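PDB 2ET1: oxalate oxidase 1 from Hordeum vulgare, which catalyses the manganese-dependent oxidation of oxalate by dioxygen to carbon dioxide and hydrogen peroxide, which it releases in the plant apoplast. Local coordinates for residues 86-91 with 137-142; 77-82 with 147-152; 97-102 with 121-126; 90-95 with 155-160. All coordinates share one frame; numbering follows the deposited sequence.

Contact 1: 86-91 with 137-142. With MN (manganese (II) ion), chain B; GLV (glyoxylic acid), chain C.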
loop_
_atom_site.group_PDB
_atom_site.type_symbol
_atom_site.label_atom_id
_atom_site.label_comp_id
_atom_site.label_asym_id
_atom_site.label_seq_id
_atom_site.Cartn_x
_atom_site.Cartn_y
_atom_site.Cartn_z
ATOM N N PRO A 86 -10.130 -18.765 22.525
ATOM C CA PRO A 86 -10.792 -17.652 23.224
ATOM C C PRO A 86 -10.771 -16.325 22.462
ATOM O O PRO A 86 -9.967 -16.153 21.550
ATOM C CB PRO A 86 -9.985 -17.529 24.533
ATOM C CG PRO A 86 -8.635 -18.055 24.198
ATOM C CD PRO A 86 -8.884 -19.180 23.208
ATOM N N PRO A 87 -11.664 -15.384 22.832
ATOM C CA PRO A 87 -11.683 -14.045 22.219
ATOM C C PRO A 87 -10.279 -13.484 21.978
ATOM O O PRO A 87 -9.510 -13.280 22.937
ATOM C CB PRO A 87 -12.425 -13.217 23.256
ATOM C CG PRO A 87 -13.447 -14.195 23.789
ATOM C CD PRO A 87 -12.715 -15.519 23.862
ATOM N N HIS A 88 -9.944 -13.267 20.704
ATOM C CA HIS A 88 -8.615 -12.792 20.307
ATOM C C HIS A 88 -8.698 -11.839 19.111
ATOM O O HIS A 88 -9.756 -11.722 18.484
ATOM C CB HIS A 88 -7.648 -13.979 20.028
ATOM C CG HIS A 88 -8.009 -14.834 18.841
ATOM N ND1 HIS A 88 -9.006 -15.790 18.880
ATOM C CD2 HIS A 88 -7.474 -14.902 17.594
ATOM C CE1 HIS A 88 -9.083 -16.389 17.701
ATOM N NE2 HIS A 88 -8.154 -15.883 16.910
ATOM N N ILE A 89 -7.566 -11.196 18.792
ATOM C CA ILE A 89 -7.422 -10.186 17.721
ATOM C C ILE A 89 -6.121 -10.429 16.948
ATOM O O ILE A 89 -5.115 -10.831 17.538
ATOM C CB ILE A 89 -7.411 -8.766 18.336
ATOM C CG1 ILE A 89 -8.821 -8.455 18.857
ATOM C CG2 ILE A 89 -6.910 -7.705 17.329
ATOM C CD1 ILE A 89 -9.002 -7.158 19.537
ATOM N N HIS A 90 -6.159 -10.208 15.631
ATOM C CA HIS A 90 -4.938 -10.182 14.804
ATOM C C HIS A 90 -4.656 -8.735 14.421
ATOM O O HIS A 90 -5.417 -8.137 13.647
ATOM C CB HIS A 90 -5.119 -11.068 13.553
ATOM C CG HIS A 90 -5.507 -12.473 13.891
ATOM N ND1 HIS A 90 -4.645 -13.339 14.534
ATOM C CD2 HIS A 90 -6.677 -13.144 13.739
ATOM C CE1 HIS A 90 -5.268 -14.487 14.763
ATOM N NE2 HIS A 90 -6.502 -14.396 14.290
ATOM N N PRO A 91 -3.586 -8.135 14.990
ATOM C CA PRO A 91 -3.314 -6.716 14.749
ATOM C C PRO A 91 -3.007 -6.327 13.300
ATOM O O PRO A 91 -3.199 -5.155 12.935
ATOM C CB PRO A 91 -2.101 -6.418 15.652
ATOM C CG PRO A 91 -1.514 -7.742 16.005
ATOM C CD PRO A 91 -2.633 -8.743 15.941
ATOM N N HIS A 137 -12.727 -11.922 17.973
ATOM C CA HIS A 137 -13.471 -13.119 17.509
ATOM C C HIS A 137 -13.089 -14.356 18.334
ATOM O O HIS A 137 -12.079 -14.342 19.047
ATOM C CB HIS A 137 -13.229 -13.353 15.999
ATOM C CG HIS A 137 -11.787 -13.573 15.637
ATOM N ND1 HIS A 137 -10.839 -12.572 15.714
ATOM C CD2 HIS A 137 -11.138 -14.667 15.161
ATOM C CE1 HIS A 137 -9.670 -13.040 15.317
ATOM N NE2 HIS A 137 -9.821 -14.306 14.968
ATOM N N PHE A 138 -13.900 -15.408 18.248
ATOM C CA PHE A 138 -13.671 -16.639 19.027
ATOM C C PHE A 138 -14.292 -17.861 18.325
ATOM O O PHE A 138 -15.117 -17.715 17.408
ATOM C CB PHE A 138 -14.274 -16.512 20.447
ATOM C CG PHE A 138 -15.783 -16.359 20.466
ATOM C CD1 PHE A 138 -16.615 -17.487 20.444
ATOM C CD2 PHE A 138 -16.363 -15.085 20.512
ATOM C CE1 PHE A 138 -18.023 -17.351 20.455
ATOM C CE2 PHE A 138 -17.770 -14.938 20.525
ATOM C CZ PHE A 138 -18.589 -16.077 20.479
ATOM N N GLN A 139 -13.887 -19.057 18.760
ATOM C CA GLN A 139 -14.536 -20.318 18.341
ATOM C C GLN A 139 -14.754 -21.218 19.558
ATOM O O GLN A 139 -13.974 -21.181 20.516
ATOM C CB GLN A 139 -13.725 -21.082 17.271
ATOM C CG GLN A 139 -13.520 -20.323 15.956
ATOM C CD GLN A 139 -12.271 -19.454 15.959
ATOM O OE1 GLN A 139 -11.332 -19.688 16.732
ATOM N NE2 GLN A 139 -12.234 -18.474 15.063
ATOM N N PHE A 140 -15.824 -22.009 19.524
ATOM C CA PHE A 140 -16.200 -22.874 20.654
ATOM C C PHE A 140 -16.752 -24.192 20.096
ATOM O O PHE A 140 -17.673 -24.178 19.264
ATOM C CB PHE A 140 -17.248 -22.135 21.507
ATOM C CG PHE A 140 -17.696 -22.880 22.755
ATOM C CD1 PHE A 140 -16.899 -22.919 23.892
ATOM C CD2 PHE A 140 -18.947 -23.474 22.803
ATOM C CE1 PHE A 140 -17.321 -23.581 25.048
ATOM C CE2 PHE A 140 -19.382 -24.148 23.965
ATOM C CZ PHE A 140 -18.565 -24.197 25.080
ATOM N N ASN A 141 -16.165 -25.321 20.514
ATOM C CA ASN A 141 -16.558 -26.642 19.994
ATOM C C ASN A 141 -17.859 -27.120 20.646
ATOM O O ASN A 141 -17.860 -27.537 21.818
ATOM C CB ASN A 141 -15.418 -27.675 20.193
ATOM C CG ASN A 141 -15.721 -29.028 19.553
ATOM O OD1 ASN A 141 -16.791 -29.222 18.976
ATOM N ND2 ASN A 141 -14.769 -29.970 19.654
ATOM N N VAL A 142 -18.947 -27.071 19.872
ATOM C CA VAL A 142 -20.282 -27.438 20.377
ATOM C C VAL A 142 -20.663 -28.889 20.065
ATOM O O VAL A 142 -21.740 -29.343 20.480
ATOM C CB VAL A 142 -21.400 -26.484 19.859
ATOM C CG1 VAL A 142 -21.144 -25.048 20.320
ATOM C CG2 VAL A 142 -21.567 -26.589 18.336
HETATM MN MN MN B . -8.167 -15.866 14.539
HETATM C C1 GLV C . -5.165 -19.277 14.820
HETATM O O1 GLV C . -4.118 -18.305 14.751
HETATM C C2 GLV C . -6.486 -18.574 14.805
HETATM O O2 GLV C . -7.535 -19.221 15.069
HETATM O O3 GLV C . -6.485 -17.367 14.495
HETATM O O HOH W 1 -9.552 -17.651 14.405
#

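Contact 2: 77-82 with 147-152. With GLV (glyoxylic acid), chain C.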
loop_
_atom_site.group_PDB
_atom_site.type_symbol
_atom_site.label_atom_id
_atom_site.label_comp_id
_atom_site.label_asym_id
_atom_site.label_seq_id
_atom_site.Cartn_x
_atom_site.Cartn_y
_atom_site.Cartn_z
ATOM N N VAL A 77 -6.039 -25.200 13.762
ATOM C CA VAL A 77 -6.496 -25.186 15.172
ATOM C C VAL A 77 -7.329 -26.429 15.448
ATOM O O VAL A 77 -8.272 -26.713 14.705
ATOM C CB VAL A 77 -7.305 -23.901 15.539
ATOM C CG1 VAL A 77 -7.564 -23.825 17.052
ATOM C CG2 VAL A 77 -6.555 -22.650 15.059
ATOM N N ASP A 78 -6.939 -27.181 16.487
ATOM C CA ASP A 78 -7.670 -28.403 16.892
ATOM C C ASP A 78 -8.376 -28.167 18.228
ATOM O O ASP A 78 -7.838 -27.463 19.086
ATOM C CB ASP A 78 -6.707 -29.597 17.006
ATOM C CG ASP A 78 -6.129 -30.009 15.672
ATOM O OD1 ASP A 78 -6.815 -30.757 14.940
ATOM O OD2 ASP A 78 -4.995 -29.588 15.349
ATOM N N PHE A 79 -9.568 -28.762 18.399
ATOM C CA PHE A 79 -10.433 -28.529 19.578
ATOM C C PHE A 79 -10.909 -29.842 20.232
ATOM O O PHE A 79 -11.516 -30.669 19.563
ATOM C CB PHE A 79 -11.722 -27.764 19.201
ATOM C CG PHE A 79 -11.512 -26.406 18.562
ATOM C CD1 PHE A 79 -11.774 -25.242 19.293
ATOM C CD2 PHE A 79 -11.144 -26.292 17.223
ATOM C CE1 PHE A 79 -11.619 -23.975 18.709
ATOM C CE2 PHE A 79 -10.981 -25.035 16.625
ATOM C CZ PHE A 79 -11.228 -23.868 17.375
ATOM N N ALA A 80 -10.674 -29.997 21.538
ATOM C CA ALA A 80 -11.383 -31.006 22.357
ATOM C C ALA A 80 -12.874 -30.641 22.449
ATOM O O ALA A 80 -13.227 -29.476 22.273
ATOM C CB ALA A 80 -10.768 -31.049 23.758
ATOM N N PRO A 81 -13.768 -31.627 22.710
ATOM C CA PRO A 81 -15.164 -31.275 22.998
ATOM C C PRO A 81 -15.297 -30.244 24.125
ATOM O O PRO A 81 -14.702 -30.411 25.194
ATOM C CB PRO A 81 -15.786 -32.620 23.402
ATOM C CG PRO A 81 -14.966 -33.624 22.654
ATOM C CD PRO A 81 -13.562 -33.089 22.709
ATOM N N GLY A 82 -16.046 -29.176 23.860
ATOM C CA GLY A 82 -16.213 -28.074 24.809
ATOM C C GLY A 82 -15.035 -27.113 24.897
ATOM O O GLY A 82 -15.027 -26.204 25.737
ATOM N N ALA A 147 -12.872 -31.340 16.924
ATOM C CA ALA A 147 -13.061 -30.494 15.741
ATOM C C ALA A 147 -11.725 -29.919 15.271
ATOM O O ALA A 147 -10.790 -29.785 16.059
ATOM C CB ALA A 147 -14.046 -29.354 16.037
ATOM N N TYR A 148 -11.641 -29.583 13.989
ATOM C CA TYR A 148 -10.490 -28.800 13.526
ATOM C C TYR A 148 -10.797 -27.904 12.332
ATOM O O TYR A 148 -11.724 -28.155 11.566
ATOM C CB TYR A 148 -9.229 -29.665 13.346
ATOM C CG TYR A 148 -8.991 -30.294 12.002
ATOM C CD1 TYR A 148 -8.187 -29.661 11.048
ATOM C CD2 TYR A 148 -9.508 -31.555 11.702
ATOM C CE1 TYR A 148 -7.938 -30.261 9.806
ATOM C CE2 TYR A 148 -9.268 -32.165 10.467
ATOM C CZ TYR A 148 -8.489 -31.514 9.531
ATOM O OH TYR A 148 -8.269 -32.114 8.315
ATOM N N MET A 149 -10.009 -26.841 12.218
ATOM C CA MET A 149 -10.130 -25.879 11.125
ATOM C C MET A 149 -8.733 -25.493 10.632
ATOM O O MET A 149 -7.736 -25.648 11.358
ATOM C CB MET A 149 -10.880 -24.619 11.586
ATOM C CG MET A 149 -10.193 -23.848 12.692
ATOM S SD MET A 149 -11.161 -22.425 13.224
ATOM C CE MET A 149 -9.945 -21.494 14.108
ATOM N N VAL A 150 -8.677 -24.992 9.399
ATOM C CA VAL A 150 -7.443 -24.418 8.832
ATOM C C VAL A 150 -7.789 -22.996 8.373
ATOM O O VAL A 150 -8.792 -22.805 7.676
ATOM C CB VAL A 150 -6.904 -25.278 7.653
ATOM C CG1 VAL A 150 -5.739 -24.583 6.966
ATOM C CG2 VAL A 150 -6.471 -26.669 8.138
ATOM N N VAL A 151 -6.966 -22.016 8.758
ATOM C CA VAL A 151 -7.249 -20.595 8.493
ATOM C C VAL A 151 -6.052 -19.947 7.808
ATOM O O VAL A 151 -4.911 -20.325 8.080
ATOM C CB VAL A 151 -7.619 -19.819 9.789
ATOM C CG1 VAL A 151 -8.832 -20.464 10.448
ATOM C CG2 VAL A 151 -6.477 -19.790 10.783
ATOM N N SER A 152 -6.325 -18.997 6.911
ATOM C CA SER A 152 -5.274 -18.299 6.164
ATOM C C SER A 152 -5.355 -16.798 6.466
ATOM O O SER A 152 -6.424 -16.297 6.850
ATOM C CB SER A 152 -5.451 -18.534 4.656
ATOM O OG SER A 152 -5.345 -19.921 4.333
HETATM C C1 GLV C . -5.165 -19.277 14.820
HETATM O O1 GLV C . -4.118 -18.305 14.751
HETATM C C2 GLV C . -6.486 -18.574 14.805
HETATM O O2 GLV C . -7.535 -19.221 15.069
HETATM O O3 GLV C . -6.485 -17.367 14.495
#

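Contact 3: 97-102 with 121-126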
loop_
_atom_site.group_PDB
_atom_site.type_symbol
_atom_site.label_atom_id
_atom_site.label_comp_id
_atom_site.label_asym_id
_atom_site.label_seq_id
_atom_site.Cartn_x
_atom_site.Cartn_y
_atom_site.Cartn_z
ATOM N N GLY A 97 -11.224 -18.581 6.924
ATOM C CA GLY A 97 -11.103 -19.946 7.463
ATOM C C GLY A 97 -12.098 -20.965 6.932
ATOM O O GLY A 97 -13.170 -20.610 6.431
ATOM N N MET A 98 -11.714 -22.242 7.016
ATOM C CA MET A 98 -12.614 -23.354 6.671
ATOM C C MET A 98 -12.580 -24.413 7.763
ATOM O O MET A 98 -11.509 -24.819 8.196
ATOM C CB MET A 98 -12.253 -23.980 5.318
ATOM C CG MET A 98 -13.226 -25.107 4.922
ATOM S SD MET A 98 -12.740 -25.994 3.430
ATOM C CE MET A 98 -13.539 -25.007 2.201
ATOM N N VAL A 99 -13.761 -24.870 8.184
ATOM C CA VAL A 99 -13.857 -25.965 9.151
ATOM C C VAL A 99 -13.658 -27.293 8.408
ATOM O O VAL A 99 -14.285 -27.529 7.369
ATOM C CB VAL A 99 -15.212 -25.909 9.920
ATOM C CG1 VAL A 99 -15.477 -27.224 10.695
ATOM C CG2 VAL A 99 -15.215 -24.715 10.884
ATOM N N MET A 100 -12.780 -28.147 8.935
ATOM C CA MET A 100 -12.479 -29.427 8.286
ATOM C C MET A 100 -13.252 -30.613 8.870
ATOM O O MET A 100 -13.609 -31.552 8.148
ATOM C CB MET A 100 -10.973 -29.689 8.295
ATOM C CG MET A 100 -10.157 -28.707 7.446
ATOM S SD MET A 100 -10.660 -28.532 5.711
ATOM C CE MET A 100 -11.265 -30.160 5.284
ATOM N N LYS A 101 -13.495 -30.569 10.179
ATOM C CA LYS A 101 -14.275 -31.602 10.857
ATOM C C LYS A 101 -14.912 -31.039 12.128
ATOM O O LYS A 101 -14.351 -30.148 12.777
ATOM C CB LYS A 101 -13.393 -32.829 11.141
ATOM C CG LYS A 101 -12.770 -32.899 12.525
ATOM C CD LYS A 101 -11.755 -34.059 12.707
ATOM C CE LYS A 101 -12.199 -35.378 12.096
ATOM N NZ LYS A 101 -13.345 -36.018 12.811
ATOM N N GLY A 102 -16.088 -31.553 12.472
ATOM C CA GLY A 102 -16.768 -31.170 13.704
ATOM C C GLY A 102 -17.701 -29.986 13.535
ATOM O O GLY A 102 -18.054 -29.620 12.407
ATOM N N ARG A 121 -22.476 -18.095 14.346
ATOM C CA ARG A 121 -23.097 -19.184 13.586
ATOM C C ARG A 121 -22.380 -20.508 13.889
ATOM O O ARG A 121 -21.158 -20.522 14.066
ATOM C CB ARG A 121 -22.974 -18.863 12.081
ATOM C CG ARG A 121 -23.645 -19.823 11.139
ATOM C CD ARG A 121 -23.397 -19.471 9.680
ATOM N NE ARG A 121 -24.185 -20.333 8.810
ATOM C CZ ARG A 121 -24.356 -20.166 7.503
ATOM N NH1 ARG A 121 -23.773 -19.157 6.862
ATOM N NH2 ARG A 121 -25.119 -21.017 6.827
ATOM N N VAL A 122 -23.115 -21.622 13.928
ATOM C CA VAL A 122 -22.450 -22.938 13.969
ATOM C C VAL A 122 -21.967 -23.283 12.556
ATOM O O VAL A 122 -22.765 -23.324 11.616
ATOM C CB VAL A 122 -23.379 -24.050 14.526
ATOM C CG1 VAL A 122 -22.647 -25.392 14.558
ATOM C CG2 VAL A 122 -23.860 -23.671 15.935
ATOM N N VAL A 123 -20.650 -23.492 12.424
ATOM C CA VAL A 123 -19.972 -23.755 11.144
ATOM C C VAL A 123 -19.482 -25.217 11.092
ATOM O O VAL A 123 -18.800 -25.689 12.017
ATOM C CB VAL A 123 -18.766 -22.769 10.958
ATOM C CG1 VAL A 123 -18.067 -22.973 9.624
ATOM C CG2 VAL A 123 -19.236 -21.307 11.076
ATOM N N ARG A 124 -19.837 -25.927 10.018
ATOM C CA ARG A 124 -19.563 -27.381 9.911
ATOM C C ARG A 124 -18.610 -27.685 8.743
ATOM O O ARG A 124 -18.143 -26.752 8.071
ATOM C CB ARG A 124 -20.883 -28.184 9.829
ATOM C CG ARG A 124 -21.816 -27.913 11.023
ATOM C CD ARG A 124 -23.071 -28.774 11.053
ATOM N NE ARG A 124 -23.882 -28.512 12.248
ATOM C CZ ARG A 124 -24.798 -27.547 12.361
ATOM N NH1 ARG A 124 -25.037 -26.711 11.358
ATOM N NH2 ARG A 124 -25.470 -27.405 13.505
ATOM N N ALA A 125 -18.284 -28.964 8.524
ATOM C CA ALA A 125 -17.258 -29.340 7.523
ATOM C C ALA A 125 -17.481 -28.723 6.143
ATOM O O ALA A 125 -18.564 -28.850 5.563
ATOM C CB ALA A 125 -17.139 -30.873 7.400
ATOM N N GLY A 126 -16.437 -28.066 5.619
ATOM C CA GLY A 126 -16.479 -27.457 4.295
ATOM C C GLY A 126 -17.051 -26.047 4.251
ATOM O O GLY A 126 -17.002 -25.391 3.209
HETATM O O HOH W 2 -19.004 -31.134 10.347
#

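Contact 4: 90-95 with 155-160. With MN (manganese (II) ion), chain B; GLV (glyoxylic acid), chain C.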
loop_
_atom_site.group_PDB
_atom_site.type_symbol
_atom_site.label_atom_id
_atom_site.label_comp_id
_atom_site.label_asym_id
_atom_site.label_seq_id
_atom_site.Cartn_x
_atom_site.Cartn_y
_atom_site.Cartn_z
ATOM N N HIS A 90 -6.159 -10.208 15.631
ATOM C CA HIS A 90 -4.938 -10.182 14.804
ATOM C C HIS A 90 -4.656 -8.735 14.421
ATOM O O HIS A 90 -5.417 -8.137 13.647
ATOM C CB HIS A 90 -5.119 -11.068 13.553
ATOM C CG HIS A 90 -5.507 -12.473 13.891
ATOM N ND1 HIS A 90 -4.645 -13.339 14.534
ATOM C CD2 HIS A 90 -6.677 -13.144 13.739
ATOM C CE1 HIS A 90 -5.268 -14.487 14.763
ATOM N NE2 HIS A 90 -6.502 -14.396 14.290
ATOM N N PRO A 91 -3.586 -8.135 14.990
ATOM C CA PRO A 91 -3.314 -6.716 14.749
ATOM C C PRO A 91 -3.007 -6.327 13.300
ATOM O O PRO A 91 -3.199 -5.155 12.935
ATOM C CB PRO A 91 -2.101 -6.418 15.652
ATOM C CG PRO A 91 -1.514 -7.742 16.005
ATOM C CD PRO A 91 -2.633 -8.743 15.941
ATOM N N ARG A 92 -2.549 -7.290 12.483
ATOM C CA ARG A 92 -1.981 -6.970 11.167
ATOM C C ARG A 92 -2.560 -7.788 9.991
ATOM O O ARG A 92 -1.935 -7.858 8.917
ATOM C CB ARG A 92 -0.430 -7.051 11.203
ATOM C CG ARG A 92 0.209 -6.054 12.185
ATOM C CD ARG A 92 1.722 -6.176 12.207
ATOM N NE ARG A 92 2.152 -7.490 12.668
ATOM C CZ ARG A 92 2.370 -7.832 13.935
ATOM N NH1 ARG A 92 2.199 -6.962 14.932
ATOM N NH2 ARG A 92 2.764 -9.064 14.213
ATOM N N ALA A 93 -3.754 -8.378 10.156
ATOM C CA ALA A 93 -4.337 -9.168 9.047
ATOM C C ALA A 93 -5.829 -9.445 9.162
ATOM O O ALA A 93 -6.371 -9.544 10.278
ATOM C CB ALA A 93 -3.598 -10.508 8.916
ATOM N N THR A 94 -6.458 -9.603 7.993
ATOM C CA THR A 94 -7.745 -10.314 7.842
ATOM C C THR A 94 -7.490 -11.826 7.838
ATOM O O THR A 94 -6.456 -12.284 7.343
ATOM C CB THR A 94 -8.431 -9.917 6.503
ATOM O OG1 THR A 94 -8.744 -8.512 6.501
ATOM C CG2 THR A 94 -9.758 -10.695 6.272
ATOM N N GLU A 95 -8.454 -12.591 8.370
ATOM C CA GLU A 95 -8.425 -14.066 8.394
ATOM C C GLU A 95 -9.568 -14.643 7.551
ATOM O O GLU A 95 -10.683 -14.097 7.541
ATOM C CB GLU A 95 -8.578 -14.544 9.848
ATOM C CG GLU A 95 -8.654 -16.068 10.042
ATOM C CD GLU A 95 -8.841 -16.456 11.503
ATOM O OE1 GLU A 95 -8.358 -15.715 12.386
ATOM O OE2 GLU A 95 -9.488 -17.505 11.768
ATOM N N SER A 155 -1.221 -11.790 5.828
ATOM C CA SER A 155 0.084 -11.360 6.352
ATOM C C SER A 155 0.974 -12.582 6.603
ATOM O O SER A 155 0.476 -13.664 6.945
ATOM C CB SER A 155 -0.060 -10.587 7.669
ATOM O OG SER A 155 1.238 -10.231 8.184
ATOM N N GLN A 156 2.288 -12.396 6.444
ATOM C CA GLN A 156 3.271 -13.426 6.851
ATOM C C GLN A 156 3.400 -13.548 8.377
ATOM O O GLN A 156 4.008 -14.503 8.871
ATOM C CB GLN A 156 4.657 -13.113 6.261
ATOM C CG GLN A 156 5.375 -11.906 6.912
ATOM C CD GLN A 156 6.715 -11.599 6.260
ATOM O OE1 GLN A 156 6.827 -11.579 5.037
ATOM N NE2 GLN A 156 7.748 -11.381 7.085
ATOM N N ASN A 157 2.880 -12.564 9.117
ATOM C CA ASN A 157 3.014 -12.528 10.583
ATOM C C ASN A 157 1.850 -11.710 11.165
ATOM O O ASN A 157 2.042 -10.560 11.581
ATOM C CB ASN A 157 4.382 -11.906 10.956
ATOM C CG ASN A 157 4.735 -12.046 12.437
ATOM O OD1 ASN A 157 5.375 -11.151 13.025
ATOM N ND2 ASN A 157 4.379 -13.175 13.033
ATOM N N PRO A 158 0.632 -12.303 11.189
ATOM C CA PRO A 158 -0.554 -11.532 11.607
ATOM C C PRO A 158 -0.516 -11.029 13.047
ATOM O O PRO A 158 -1.131 -9.976 13.345
ATOM C CB PRO A 158 -1.717 -12.527 11.418
ATOM C CG PRO A 158 -1.104 -13.872 11.447
ATOM C CD PRO A 158 0.283 -13.697 10.836
ATOM N N GLY A 159 0.171 -11.773 13.926
ATOM C CA GLY A 159 0.179 -11.498 15.376
ATOM C C GLY A 159 -1.059 -12.076 16.043
ATOM O O GLY A 159 -2.092 -12.225 15.404
ATOM N N ILE A 160 -0.941 -12.461 17.313
ATOM C CA ILE A 160 -2.124 -12.909 18.065
ATOM C C ILE A 160 -2.187 -12.191 19.413
ATOM O O ILE A 160 -1.271 -12.317 20.228
ATOM C CB ILE A 160 -2.149 -14.450 18.293
ATOM C CG1 ILE A 160 -1.946 -15.233 16.987
ATOM C CG2 ILE A 160 -3.487 -14.849 18.958
ATOM C CD1 ILE A 160 -1.701 -16.733 17.204
HETATM MN MN MN B . -8.167 -15.866 14.539
HETATM C C1 GLV C . -5.165 -19.277 14.820
HETATM O O1 GLV C . -4.118 -18.305 14.751
HETATM C C2 GLV C . -6.486 -18.574 14.805
HETATM O O2 GLV C . -7.535 -19.221 15.069
HETATM O O3 GLV C . -6.485 -17.367 14.495
HETATM O O HOH W 3 2.548 -8.312 9.970
HETATM O O HOH W 1 -9.552 -17.651 14.405
#

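Contact 1: 86-91 with 137-142
His-88 NE2 and His-137 NE2 lie 3.0 Å apart, brought together by the manganese(II) ion that both bind. His-88 NE2 stands 2.4 Å from the metal and His-90 NE2 2.2 Å from it; Glu-95, glyoxylate O3 and a water complete six ligands together with His-137. The imidazoles of His-88 and His-137 meet obliquely, planes 51° apart, with His-137 CE1 over a face of His-88. The side chain of His-90 crosses that of His-137 at about a right angle, CD2 3.4 Å from His-137 CE1, though their ring planes meet obliquely. Next come the groups that fix these rings. His-88 ND1 donates to Pro-86 O at 2.9 Å, almost in the ring plane, and His-137 ND1 binds Leu-135 O. Gln-139 NE2 donates to the metal-bound water at 2.9 Å, while its OE1 is held by the oxalate-binding Asn-85. Outermost, His-88 and His-137 form a hydrogen-bonded antiparallel pair, His-88 N to His-137 O 2.9 Å. Both CG atoms sit between backbone N and carbonyl carbon (chi1 66° and 60°), carrying both rings off one sheet face. In this cupin metal site, ND1 donation is consistent with NE2 being left as ligand.

Contact 2: 77-82 with 147-152
Val-77 and Met-149 meet side chain to side chain on the packed face of two antiparallel strands, Val-77 CG2 lying 3.7 Å from Met-149 CE. Phe-79 and Ala-147 continue this face, CB to CB. The Phe-79 ring turns an edge to its neighbour: CE2 reaches Met-149 CG at 4.2 Å, and the sulfur also lies at the edge, a Met-aromatic contact. Met-149 is extended beyond CG (chi2 -178°), which carries CE to 3.4 Å from glyoxylate O2. Were Met-149 an alanine, a gap would probably open beside Val-77 and the Phe-79 edge, and the ligand would lose its bordering methyl. Backbone bonds hold the strands on both hydrogen-bonded pairs, Val-77 N to Met-149 O being 3.0 Å long. The other face is more polar and has fewer apolar contacts. Asp-78 OD1 presses close to Tyr-148 CB (3.1 Å), but the ring of the partly exposed tyrosine then leads away from the strand pair. Arg-76 joins both, by a salt bridge to Asp-78 OD2 and a cation-pi contact with Tyr-148; Met-100 of a neighbouring subunit packs on that ring. Inside the cupin barrel, then, Val-77 and Met-149 give the small polar ligand an apolar wall.

Contact 3: 97-102 with 121-126
Val-99 packs against Val-123 where the two sheets of the cupin barrel come together, just before a classic beta bulge in which Met-100 and Lys-101 both face Tyr-148. The apolar contact is made by Val-99 CG2 and Val-123 CG1, 3.6 Å apart, the two side chains meeting at a slant. With chi1 at -178°, Val-123 turns CG1 to Val-99. Strand 104-109 extends this core on the same chain, Leu-104 touching Val-99 and Val-106 touching Val-123.

One direct hydrogen bond links the segments: Gly-126 N donates to Val-99 O at 2.8 Å, nearly straight at 166°. Ala-125 CA adds a CH...O contact to the same oxygen. A water makes the second polar link, donating to Gly-102 O and accepting from Ala-125 N at 2.9 Å.

Two glycines permit the turns. Gly-102 and Gly-126, both with positive phi, have backbone angles at which a CB would jam against the preceding carbonyl oxygen. At the exposed rim, Arg-124 lies with one guanidinium face over Val-122 CG1; its NE forms a salt bridge with Glu-103 OE1. On the subunit side, Phe-38 of a neighbouring chain packs on Val-123, and Met-74 of that chain packs on Met-98. Met-98 itself bends at its last torsion and sets CE 3.6 Å from Gly-126 O.

Contact 4: 90-95 with 155-160
Asn-157 O is gripped side-on by Arg-92, whose NE donates at 3.3 Å and whose NH2 donates at 3.1 Å to the same oxygen. NE approaches almost in line with the carbonyl bond, whereas NH2 stands well above the carbonyl plane. A water 2.8 Å from Arg-92 NE, in the guanidinium plane, also sits beside Asn-157 O and Ser-155 OG. The chain of Arg-92 folds back at chi3 (-62°), which lays one guanidinium face over Pro-158 O. That oxygen also accepts from Arg-92 N at 3.2 Å. Asp-8 of a neighbouring subunit takes NH1 in a salt bridge, so the arginine joins two chains as well as two loops. With a leucine in place of Arg-92, Asn-157 O is likely to lose two donors and that aspartate its mate.

These loops follow strands 84-89 and 147-153 of the cupin barrel, close to the metal centre. Ser-155 OG accepts from Asn-157 N, an ST turn, and also binds Asp-2. Ala-93 CB packs against both Ser-155 CB and Pro-158 CB, 3.7 Å from the latter.

Toward the metal, His-90 ND1 donates to Gly-159 O at 2.9 Å and 163°; the oxygen lies in the ring plane, which together with the NE2 bond to manganese limits the rotation of the imidazole. Gly-159 has positive phi, and a CB there would run into Pro-91 CG. Ile-160 CG1 borders the His-90 ring edge, and its CD1 lies 3.8 Å from glyoxylate O1. Beside His-90 in the coordination shell, Glu-95 OE1 binds manganese at 2.2 Å, while OE2 accepts from the metal-bound water.

From the N terminus the chain passes the first segments of contacts 2, 1, 4 and 3 in turn, then returns through their partners. Contact 3 closes first, at 121-126, and its loop lies within those of the other three. Contact 1 closes next at 137-142, inside contact 2, which closes at 147-152. Contact 4 ends last, at 155-160; it begins from the tail of contact 1, sharing His-90 and Pro-91, and crosses contact 2. Contacts 1 and 2 each join strands within one of the two sheets, contact 3 bridges the sheets, and contact 4 ties two loops. Contacts 1, 2 and 4 all reach the ligand, while contact 3 stands apart from it.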